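PDB 5U4Q: dTDP-glucose 4,6-dehydratase from Klebsiella pneumoniae, which binds NAD and probably catalyses the NAD-dependent dehydration of a nucleotide sugar such as dTDP-glucose. Local coordinates for residues 107-112 with 163-168; 125-130 with 156-161. All coordinates share one frame; numbering follows the deposited sequence.

Interaction 1: 107-112 with 163-168; sequences MGYLNI and LMAHTY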
HETATM    1  N   MSE A 107       5.133  -7.659  -0.132  1.00 15.93           N
HETATM    2  CA  MSE A 107       6.004  -8.470  -1.011  1.00 16.86           C
HETATM    3  C   MSE A 107       5.290  -9.698  -1.498  1.00 14.95           C
HETATM    4  O   MSE A 107       5.398 -10.079  -2.678  1.00 15.49           O
HETATM    5  CB  MSE A 107       7.237  -8.896  -0.233  1.00 20.20           C
HETATM    6  CG  MSE A 107       8.223  -9.775  -1.005  1.00 22.78           C
HETATM    7 SE   MSE A 107       9.038  -8.845  -2.534  1.00 30.93          SE
HETATM    8  CE  MSE A 107      10.071  -7.506  -1.520  1.00 30.14           C
ATOM      9  N   GLY A 108       4.571 -10.359  -0.608  1.00 14.10           N
ATOM     10  CA  GLY A 108       3.834 -11.534  -1.004  1.00 13.66           C
ATOM     11  C   GLY A 108       2.827 -11.265  -2.105  1.00 13.39           C
ATOM     12  O   GLY A 108       2.652 -12.063  -3.040  1.00 14.66           O
ATOM     13  N   TYR A 109       2.174 -10.107  -2.024  1.00 13.34           N
ATOM     14  CA  TYR A 109       1.171  -9.741  -3.021  1.00 13.27           C
ATOM     15  C   TYR A 109       1.865  -9.497  -4.363  1.00 14.46           C
ATOM     16  O   TYR A 109       1.341  -9.868  -5.410  1.00 13.46           O
ATOM     17  CB  TYR A 109       0.333  -8.533  -2.565  1.00 13.21           C
ATOM     18  CG  TYR A 109      -0.891  -8.329  -3.449  1.00 13.44           C
ATOM     19  CD1 TYR A 109      -1.974  -9.165  -3.352  1.00 15.10           C
ATOM     20  CD2 TYR A 109      -0.936  -7.329  -4.400  1.00 12.64           C
ATOM     21  CE1 TYR A 109      -3.082  -9.017  -4.196  1.00 15.70           C
ATOM     22  CE2 TYR A 109      -2.011  -7.170  -5.234  1.00 13.17           C
ATOM     23  CZ  TYR A 109      -3.100  -8.000  -5.120  1.00 13.51           C
ATOM     24  OH  TYR A 109      -4.179  -7.848  -5.961  1.00 14.26           O
ATOM     25  N   LEU A 110       3.044  -8.876  -4.344  1.00 13.35           N
ATOM     26  CA  LEU A 110       3.785  -8.678  -5.586  1.00 14.25           C
ATOM     27  C   LEU A 110       4.144 -10.021  -6.216  1.00 15.00           C
ATOM     28  O   LEU A 110       4.028 -10.152  -7.428  1.00 14.52           O
ATOM     29  CB  LEU A 110       5.045  -7.849  -5.376  1.00 15.52           C
ATOM     30  CG  LEU A 110       5.847  -7.556  -6.660  1.00 16.68           C
ATOM     31  CD1 LEU A 110       5.033  -6.869  -7.746  1.00 17.97           C
ATOM     32  CD2 LEU A 110       7.103  -6.758  -6.328  1.00 19.83           C
ATOM     33  N   ASN A 111       4.559 -11.008  -5.408  1.00 13.86           N
ATOM     34  CA  ASN A 111       4.876 -12.346  -5.969  1.00 14.74           C
ATOM     35  C   ASN A 111       3.654 -12.937  -6.659  1.00 15.03           C
ATOM     36  O   ASN A 111       3.770 -13.550  -7.719  1.00 16.13           O
ATOM     37  CB  ASN A 111       5.460 -13.278  -4.902  1.00 15.47           C
ATOM     38  CG  ASN A 111       6.820 -12.813  -4.431  1.00 17.46           C
ATOM     39  OD1 ASN A 111       7.497 -12.077  -5.157  1.00 22.56           O
ATOM     40  ND2 ASN A 111       7.221 -13.194  -3.219  1.00 17.69           N
ATOM     41  N   ILE A 112       2.478 -12.775  -6.059  1.00 14.27           N
ATOM     42  CA  ILE A 112       1.245 -13.220  -6.689  1.00 14.43           C
ATOM     43  C   ILE A 112       1.044 -12.495  -8.041  1.00 14.46           C
ATOM     44  O   ILE A 112       0.725 -13.147  -9.055  1.00 14.09           O
ATOM     45  CB  ILE A 112       0.010 -12.955  -5.770  1.00 14.64           C
ATOM     46  CG1 ILE A 112       0.024 -13.860  -4.541  1.00 16.22           C
ATOM     47  CG2 ILE A 112      -1.323 -13.086  -6.511  1.00 16.15           C
ATOM     48  CD1 ILE A 112      -0.365 -15.288  -4.795  1.00 16.10           C
ATOM     49  N   LEU A 163      -4.180  -0.998  -5.124  1.00 13.24           N
ATOM     50  CA  LEU A 163      -3.410  -0.109  -6.010  1.00 12.99           C
ATOM     51  C   LEU A 163      -2.517  -0.899  -6.936  1.00 13.81           C
ATOM     52  O   LEU A 163      -2.417  -0.600  -8.131  1.00 14.13           O
ATOM     53  CB  LEU A 163      -2.578   0.881  -5.206  1.00 14.19           C
ATOM     54  CG  LEU A 163      -3.355   1.965  -4.451  1.00 14.63           C
ATOM     55  CD1 LEU A 163      -2.484   2.506  -3.340  1.00 17.54           C
ATOM     56  CD2 LEU A 163      -3.840   3.063  -5.394  1.00 15.88           C
HETATM   57  N   MSE A 164      -1.868  -1.920  -6.379  0.65 12.56           N
HETATM   58  CA  MSE A 164      -0.980  -2.778  -7.149  0.65 12.96           C
HETATM   59  C   MSE A 164      -1.776  -3.562  -8.178  0.65 12.89           C
HETATM   60  O   MSE A 164      -1.352  -3.699  -9.326  0.65 13.34           O
HETATM   61  CB  MSE A 164      -0.171  -3.668  -6.190  0.65 12.87           C
HETATM   62  CG  MSE A 164       0.735  -2.818  -5.288  0.65 12.97           C
HETATM   63 SE   MSE A 164       1.307  -3.775  -3.653  0.65 13.64          SE
HETATM   64  CE  MSE A 164       2.479  -5.120  -4.457  0.65 14.26           C
ATOM     65  N   ALA A 165      -2.945  -4.078  -7.785  1.00 13.43           N
ATOM     66  CA  ALA A 165      -3.827  -4.791  -8.713  1.00 12.64           C
ATOM     67  C   ALA A 165      -4.205  -3.866  -9.883  1.00 13.62           C
ATOM     68  O   ALA A 165      -4.150  -4.283 -11.056  1.00 13.20           O
ATOM     69  CB  ALA A 165      -5.089  -5.301  -8.017  1.00 12.32           C
ATOM     70  N   HIS A 166      -4.518  -2.621  -9.568  1.00 13.10           N
ATOM     71  CA  HIS A 166      -4.909  -1.672 -10.628  1.00 13.35           C
ATOM     72  C   HIS A 166      -3.782  -1.532 -11.651  1.00 13.96           C
ATOM     73  O   HIS A 166      -4.017  -1.608 -12.869  1.00 13.79           O
ATOM     74  CB  HIS A 166      -5.235  -0.299 -10.096  1.00 13.53           C
ATOM     75  CG  HIS A 166      -5.708   0.605 -11.173  1.00 13.51           C
ATOM     76  ND1 HIS A 166      -4.867   1.454 -11.869  1.00 13.84           N
ATOM     77  CD2 HIS A 166      -6.917   0.679 -11.782  1.00 15.06           C
ATOM     78  CE1 HIS A 166      -5.551   2.024 -12.847  1.00 16.06           C
ATOM     79  NE2 HIS A 166      -6.799   1.589 -12.805  1.00 15.39           N
ATOM     80  N   THR A 167      -2.552  -1.334 -11.164  0.70 14.09           N
ATOM     81  CA  THR A 167      -1.413  -1.187 -12.081  0.70 14.68           C
ATOM     82  C   THR A 167      -1.160  -2.430 -12.953  0.70 15.15           C
ATOM     83  O   THR A 167      -0.839  -2.304 -14.119  0.70 15.82           O
ATOM     84  CB  THR A 167      -0.073  -0.813 -11.366  0.70 16.28           C
ATOM     85  OG1 THR A 167       0.435  -1.936 -10.654  0.70 19.94           O
ATOM     86  CG2 THR A 167      -0.222   0.332 -10.444  0.70 16.05           C
ATOM     87  N   TYR A 168      -1.316  -3.624 -12.400  1.00 13.79           N
ATOM     88  CA  TYR A 168      -1.114  -4.848 -13.166  1.00 14.14           C
ATOM     89  C   TYR A 168      -2.246  -5.078 -14.175  1.00 14.45           C
ATOM     90  O   TYR A 168      -1.993  -5.561 -15.299  1.00 14.51           O
ATOM     91  CB  TYR A 168      -0.856  -6.038 -12.223  1.00 13.80           C
ATOM     92  CG  TYR A 168       0.611  -6.162 -11.904  1.00 15.42           C
ATOM     93  CD1 TYR A 168       1.298  -5.138 -11.271  1.00 16.25           C
ATOM     94  CD2 TYR A 168       1.328  -7.282 -12.287  1.00 14.43           C
ATOM     95  CE1 TYR A 168       2.668  -5.221 -11.045  1.00 15.35           C
ATOM     96  CE2 TYR A 168       2.690  -7.385 -12.036  1.00 13.70           C
ATOM     97  CZ  TYR A 168       3.355  -6.342 -11.434  1.00 14.25           C
ATOM     98  OH  TYR A 168       4.715  -6.395 -11.199  1.00 16.56           O
TER
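Segments 107-112 and 163-168, on helices 98-118 and 153-172, run side by side in the same direction, their axes 10.7 Å apart at closest approach and inclined by only 22°. The two helices are neighbours on one side of the Rossmann-type parallel sheet. As in many short-chain dehydrogenase/reductase relatives, this helix pair also faces the second subunit: Leu110 packs on Ala102 of that subunit, and Thr167 on its Ser152. The contact is buried and mainly apolar. Met164, a selenomethionine, reaches across to the other helix. Its chain runs out from the backbone and bends at the last torsion (chi3 68°), which brings the methyl against the opposite helix. CE of Met164 sits 3.8 Å from Leu110 N and 3.9 Å from Leu110 CB. It also lies at the edge of the Tyr109 ring, 4.1 Å from CD2 of Tyr109. The Tyr109 side chain slides past Met164 the other way, with CG anti to its backbone N. Its tip ends beside the neighbouring residue, with OH of Tyr109 3.4 Å from Ala165 CB. This phenol oxygen is buried and has no polar partner in the model. One turn on from Met164, Tyr168 crosses Leu110 at about a right angle. Leu110 CD1 lies 3.5 Å from Tyr168 OH, and that hydroxyl is hydrogen-bonded to Glu114 OE2. Two donors grip the carbonyl of Met164: the backbone N of Tyr168 and the side chain of Thr167. OG1 of Thr167 gives its hydrogen bond to Met164 O over 2.8 Å, in the carbonyl plane and on a lone pair.

Interaction 2: 125-130 with 156-161; sequences VYASSS and ATKKAN. With NAD (nicotinamide-adenine-dinucleotide), chain C.
Segment 125-129 of strand 123-129, in the Rossmann-type sheet, meets segment 156-161 of helix 153-172, with axes 7.6 Å apart and directions 135° from each other. Lys158 dominates the contact. With Tyr154 it forms the YxxxK motif of the short-chain dehydrogenase/reductase superfamily, and both side chains are hydrogen-bonded to NAD.

The direct hydrogen bonds meet at the lysine tip. Lys158 bends at chi2 (-57°) and is extended beyond, so its chain runs back alongside the strand and delivers the ammonium to the cofactor. NZ of Lys158 donates to NAD O3D at 3.0 Å. It also donates to Ala127 O, again at 3.0 Å, coming from above the carbonyl plane, 49° out of it. The strand carbonyl thus helps hold the ammonium beside the nicotinamide ribose. In this family such a lysine is thought to lower the pKa of the motif tyrosine, and the charge here is probably placed to do so.

Packing lines the rest of the path. Lys158 CE lies 3.4 Å from NAD O2D. The methyl of Ala127 comes up to the same ribose, with CB 3.4 Å from NAD O3D. Lower on the chain, Lys158 CG touches Ser129 CB at 4.0 Å, and Lys158 CB lies near the hydroxyl of Ser128. That hydroxyl is hydrogen-bonded to Glu162. The Tyr126 ring meets Asn161 CB obliquely through CE2.

A water bridge is the last link. The amide of Asn161 is gripped at both ends. Its ND2 bonds to Asn105 O on helix 98-118, which helps fix the amide. On the strand side a water completes the join, donating to Ala127 O at 2.8 Å and to Asn161 OD1 at 2.9 Å.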
ATOM      1  N   VAL A 125      -8.631 -13.122  -8.118  1.00 11.46           N
ATOM      2  CA  VAL A 125      -9.546 -12.635  -7.103  1.00 12.12           C
ATOM      3  C   VAL A 125      -8.735 -12.579  -5.826  1.00 12.17           C
ATOM      4  O   VAL A 125      -7.989 -13.507  -5.536  1.00 13.10           O
ATOM      5  CB  VAL A 125     -10.775 -13.539  -6.938  1.00 12.50           C
ATOM      6  CG1 VAL A 125     -11.695 -13.031  -5.823  1.00 13.64           C
ATOM      7  CG2 VAL A 125     -11.556 -13.608  -8.236  1.00 13.21           C
ATOM      8  N   TYR A 126      -8.871 -11.489  -5.052  1.00 10.86           N
ATOM      9  CA  TYR A 126      -8.004 -11.346  -3.877  1.00 11.40           C
ATOM     10  C   TYR A 126      -8.756 -10.682  -2.757  1.00 12.07           C
ATOM     11  O   TYR A 126      -9.693  -9.918  -2.989  1.00 12.91           O
ATOM     12  CB  TYR A 126      -6.688 -10.584  -4.219  1.00 11.86           C
ATOM     13  CG  TYR A 126      -6.933  -9.168  -4.669  1.00 11.34           C
ATOM     14  CD1 TYR A 126      -7.298  -8.898  -5.982  1.00 12.95           C
ATOM     15  CD2 TYR A 126      -6.866  -8.090  -3.773  1.00 11.86           C
ATOM     16  CE1 TYR A 126      -7.588  -7.605  -6.403  1.00 12.02           C
ATOM     17  CE2 TYR A 126      -7.131  -6.792  -4.193  1.00 12.37           C
ATOM     18  CZ  TYR A 126      -7.524  -6.553  -5.496  1.00 12.85           C
ATOM     19  OH  TYR A 126      -7.839  -5.275  -5.897  1.00 12.33           O
ATOM     20  N   ALA A 127      -8.325 -10.999  -1.541  1.00 12.30           N
ATOM     21  CA  ALA A 127      -8.955 -10.457  -0.348  1.00 12.84           C
ATOM     22  C   ALA A 127      -8.451  -9.057  -0.025  1.00 14.39           C
ATOM     23  O   ALA A 127      -7.254  -8.831   0.151  1.00 14.81           O
ATOM     24  CB  ALA A 127      -8.676 -11.376   0.836  1.00 14.46           C
ATOM     25  N   SER A 128      -9.377  -8.123   0.053  1.00 13.92           N
ATOM     26  CA  SER A 128      -9.144  -6.810   0.629  1.00 15.42           C
ATOM     27  C   SER A 128      -9.871  -6.804   1.983  1.00 15.70           C
ATOM     28  O   SER A 128     -10.096  -7.868   2.584  1.00 17.01           O
ATOM     29  CB  SER A 128      -9.585  -5.693  -0.299  1.00 15.05           C
ATOM     30  OG  SER A 128      -9.235  -4.416   0.223  1.00 14.88           O
ATOM     31  N   SER A 129     -10.213  -5.615   2.487  1.00 14.99           N
ATOM     32  CA  SER A 129     -10.814  -5.534   3.807  1.00 16.33           C
ATOM     33  C   SER A 129     -11.612  -4.262   3.989  1.00 16.41           C
ATOM     34  O   SER A 129     -11.228  -3.219   3.473  1.00 16.85           O
ATOM     35  CB  SER A 129      -9.691  -5.540   4.846  1.00 17.03           C
ATOM     36  OG  SER A 129     -10.158  -5.137   6.140  1.00 19.80           O
ATOM     37  N   SER A 130     -12.686  -4.357   4.764  1.00 17.00           N
ATOM     38  CA  SER A 130     -13.454  -3.178   5.142  1.00 18.33           C
ATOM     39  C   SER A 130     -12.611  -2.164   5.933  1.00 19.04           C
ATOM     40  O   SER A 130     -13.017  -0.995   6.076  1.00 18.75           O
ATOM     41  CB  SER A 130     -14.652  -3.582   5.999  1.00 18.54           C
ATOM     42  OG  SER A 130     -14.254  -4.144   7.236  1.00 23.60           O
ATOM     43  N   ALA A 156      -3.770  -0.211   5.435  1.00 14.01           N
ATOM     44  CA  ALA A 156      -2.904   0.391   4.429  1.00 14.43           C
ATOM     45  C   ALA A 156      -2.382  -0.668   3.458  1.00 14.59           C
ATOM     46  O   ALA A 156      -2.289  -0.397   2.267  1.00 15.50           O
ATOM     47  CB  ALA A 156      -1.754   1.117   5.064  1.00 14.70           C
ATOM     48  N   THR A 157      -2.030  -1.848   3.966  1.00 15.30           N
ATOM     49  CA  THR A 157      -1.522  -2.894   3.058  1.00 15.23           C
ATOM     50  C   THR A 157      -2.614  -3.410   2.120  1.00 14.70           C
ATOM     51  O   THR A 157      -2.324  -3.737   0.965  1.00 14.63           O
ATOM     52  CB  THR A 157      -0.804  -4.085   3.766  1.00 14.92           C
ATOM     53  OG1 THR A 157      -1.715  -4.866   4.518  1.00 16.77           O
ATOM     54  CG2 THR A 157       0.380  -3.605   4.627  1.00 16.83           C
ATOM     55  N   LYS A 158      -3.846  -3.502   2.607  1.00 13.79           N
ATOM     56  CA  LYS A 158      -4.941  -3.944   1.753  1.00 13.86           C
ATOM     57  C   LYS A 158      -5.244  -2.933   0.646  1.00 13.87           C
ATOM     58  O   LYS A 158      -5.490  -3.312  -0.520  1.00 13.71           O
ATOM     59  CB  LYS A 158      -6.176  -4.334   2.573  1.00 14.41           C
ATOM     60  CG  LYS A 158      -5.978  -5.578   3.453  1.00 15.26           C
ATOM     61  CD  LYS A 158      -5.549  -6.816   2.650  1.00 15.61           C
ATOM     62  CE  LYS A 158      -5.849  -8.115   3.400  1.00 16.39           C
ATOM     63  NZ  LYS A 158      -5.538  -9.346   2.571  1.00 16.73           N
ATOM     64  N   LYS A 159      -5.243  -1.639   0.982  1.00 13.54           N
ATOM     65  CA  LYS A 159      -5.414  -0.623  -0.045  1.00 12.95           C
ATOM     66  C   LYS A 159      -4.227  -0.667  -1.004  1.00 13.78           C
ATOM     67  O   LYS A 159      -4.408  -0.531  -2.213  1.00 14.17           O
ATOM     68  CB  LYS A 159      -5.623   0.775   0.546  1.00 14.99           C
ATOM     69  CG  LYS A 159      -5.710   1.876  -0.477  1.00 15.74           C
ATOM     70  CD  LYS A 159      -6.787   1.746  -1.580  1.00 18.05           C
ATOM     71  CE  LYS A 159      -6.659   2.984  -2.493  1.00 21.08           C
ATOM     72  NZ  LYS A 159      -7.494   3.005  -3.723  1.00 22.92           N
ATOM     73  N   ALA A 160      -3.023  -0.888  -0.473  1.00 13.73           N
ATOM     74  CA  ALA A 160      -1.880  -1.037  -1.358  1.00 13.44           C
ATOM     75  C   ALA A 160      -2.091  -2.189  -2.336  1.00 12.79           C
ATOM     76  O   ALA A 160      -1.677  -2.086  -3.497  1.00 14.41           O
ATOM     77  CB  ALA A 160      -0.576  -1.223  -0.588  1.00 12.94           C
ATOM     78  N   ASN A 161      -2.682  -3.292  -1.877  1.00 13.03           N
ATOM     79  CA  ASN A 161      -2.965  -4.443  -2.784  1.00 12.56           C
ATOM     80  C   ASN A 161      -3.894  -3.978  -3.907  1.00 13.55           C
ATOM     81  O   ASN A 161      -3.664  -4.311  -5.080  1.00 12.94           O
ATOM     82  CB  ASN A 161      -3.645  -5.586  -2.046  1.00 13.26           C
ATOM     83  CG  ASN A 161      -2.732  -6.355  -1.067  1.00 14.79           C
ATOM     84  OD1 ASN A 161      -3.206  -7.326  -0.476  1.00 16.49           O
ATOM     85  ND2 ASN A 161      -1.459  -6.028  -0.990  1.00 14.66           N
TER
HETATM   86  PA  NAD C 401      -6.757 -17.244   8.370  1.00 17.91           P
HETATM   87  O1A NAD C 401      -7.586 -18.337   8.926  1.00 16.08           O
HETATM   88  O2A NAD C 401      -5.634 -16.632   9.184  1.00 17.99           O
HETATM   89  O5B NAD C 401      -6.185 -17.754   6.946  1.00 17.16           O
HETATM   90  C5B NAD C 401      -5.094 -17.158   6.255  1.00 16.57           C
HETATM   91  C4B NAD C 401      -4.069 -18.244   5.973  1.00 16.61           C
HETATM   92  O4B NAD C 401      -2.978 -17.559   5.331  1.00 16.29           O
HETATM   93  C3B NAD C 401      -3.531 -18.920   7.226  1.00 16.36           C
HETATM   94  O3B NAD C 401      -3.780 -20.332   7.292  1.00 17.59           O
HETATM   95  C2B NAD C 401      -2.045 -18.563   7.191  1.00 16.36           C
HETATM   96  O2B NAD C 401      -1.194 -19.629   7.656  1.00 17.62           O
HETATM   97  C1B NAD C 401      -1.779 -18.167   5.740  1.00 16.37           C
HETATM   98  N9A NAD C 401      -0.653 -17.231   5.583  1.00 16.30           N
HETATM   99  C8A NAD C 401      -0.455 -16.073   6.254  1.00 16.67           C
HETATM  100  N7A NAD C 401       0.688 -15.501   5.868  1.00 18.80           N
HETATM  101  C5A NAD C 401       1.227 -16.287   4.922  1.00 15.92           C
HETATM  102  C6A NAD C 401       2.472 -16.267   4.127  1.00 16.15           C
HETATM  103  N6A NAD C 401       3.355 -15.283   4.229  1.00 19.08           N
HETATM  104  N1A NAD C 401       2.653 -17.285   3.285  1.00 16.71           N
HETATM  105  C2A NAD C 401       1.793 -18.305   3.154  1.00 16.58           C
HETATM  106  N3A NAD C 401       0.652 -18.405   3.867  1.00 16.60           N
HETATM  107  C4A NAD C 401       0.348 -17.418   4.752  1.00 16.64           C
HETATM  108  O3  NAD C 401      -7.656 -15.973   7.951  1.00 17.61           O
HETATM  109  PN  NAD C 401      -8.980 -15.918   7.037  1.00 17.13           P
HETATM  110  O1N NAD C 401      -9.260 -17.190   6.351  1.00 16.23           O
HETATM  111  O2N NAD C 401     -10.007 -15.218   7.926  1.00 20.10           O
HETATM  112  O5D NAD C 401      -8.489 -14.825   5.985  1.00 21.16           O
HETATM  113  C5D NAD C 401      -8.448 -15.000   4.572  1.00 18.28           C
HETATM  114  C4D NAD C 401      -8.291 -13.613   3.971  1.00 17.32           C
HETATM  115  O4D NAD C 401      -9.515 -12.864   4.151  1.00 18.57           O
HETATM  116  C3D NAD C 401      -7.184 -12.720   4.519  1.00 17.87           C
HETATM  117  O3D NAD C 401      -6.596 -12.027   3.416  1.00 18.04           O
HETATM  118  C2D NAD C 401      -7.894 -11.709   5.388  1.00 18.27           C
HETATM  119  O2D NAD C 401      -7.222 -10.434   5.453  1.00 22.06           O
HETATM  120  C1D NAD C 401      -9.243 -11.584   4.708  1.00 18.44           C
HETATM  121  N1N NAD C 401     -10.321 -11.222   5.649  1.00 19.57           N
HETATM  122  C2N NAD C 401     -10.928 -12.124   6.455  1.00 19.57           C
HETATM  123  C3N NAD C 401     -11.954 -11.744   7.337  1.00 20.79           C
HETATM  124  C7N NAD C 401     -12.688 -12.705   8.282  1.00 23.23           C
HETATM  125  O7N NAD C 401     -13.689 -12.307   8.898  1.00 24.20           O
HETATM  126  N7N NAD C 401     -12.278 -13.962   8.517  1.00 22.97           N
HETATM  127  C4N NAD C 401     -12.317 -10.417   7.399  1.00 19.67           C
HETATM  128  C5N NAD C 401     -11.677  -9.500   6.577  1.00 20.64           C
HETATM  129  C6N NAD C 401     -10.662  -9.912   5.720  1.00 19.86           C
HETATM  130  O   HOH W   1      -4.864  -9.664  -0.980  1.00 17.68           O

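Overall arrangement
Helix 153-172 serves both contacts, with 156-161 at the cofactor and 163-168 about two turns further on. The centres of the two interactions are 10 Å apart, and along the chain interaction 2 is nested within interaction 1. Tyrosines join them. The rings of Tyr109 and Tyr126 meet edge-to-face, with Tyr109 OH 3.3 Å from Tyr126 CD1. Tyr126 OH in turn packs 3.5 Å from Ala165 CB. Interaction 2 reaches NAD directly, whereas in interaction 1 the side chain of Tyr109 stays about 9 Å from it. Both contacts touch the second subunit, so one helix runs from the NAD pocket along the dimer interface.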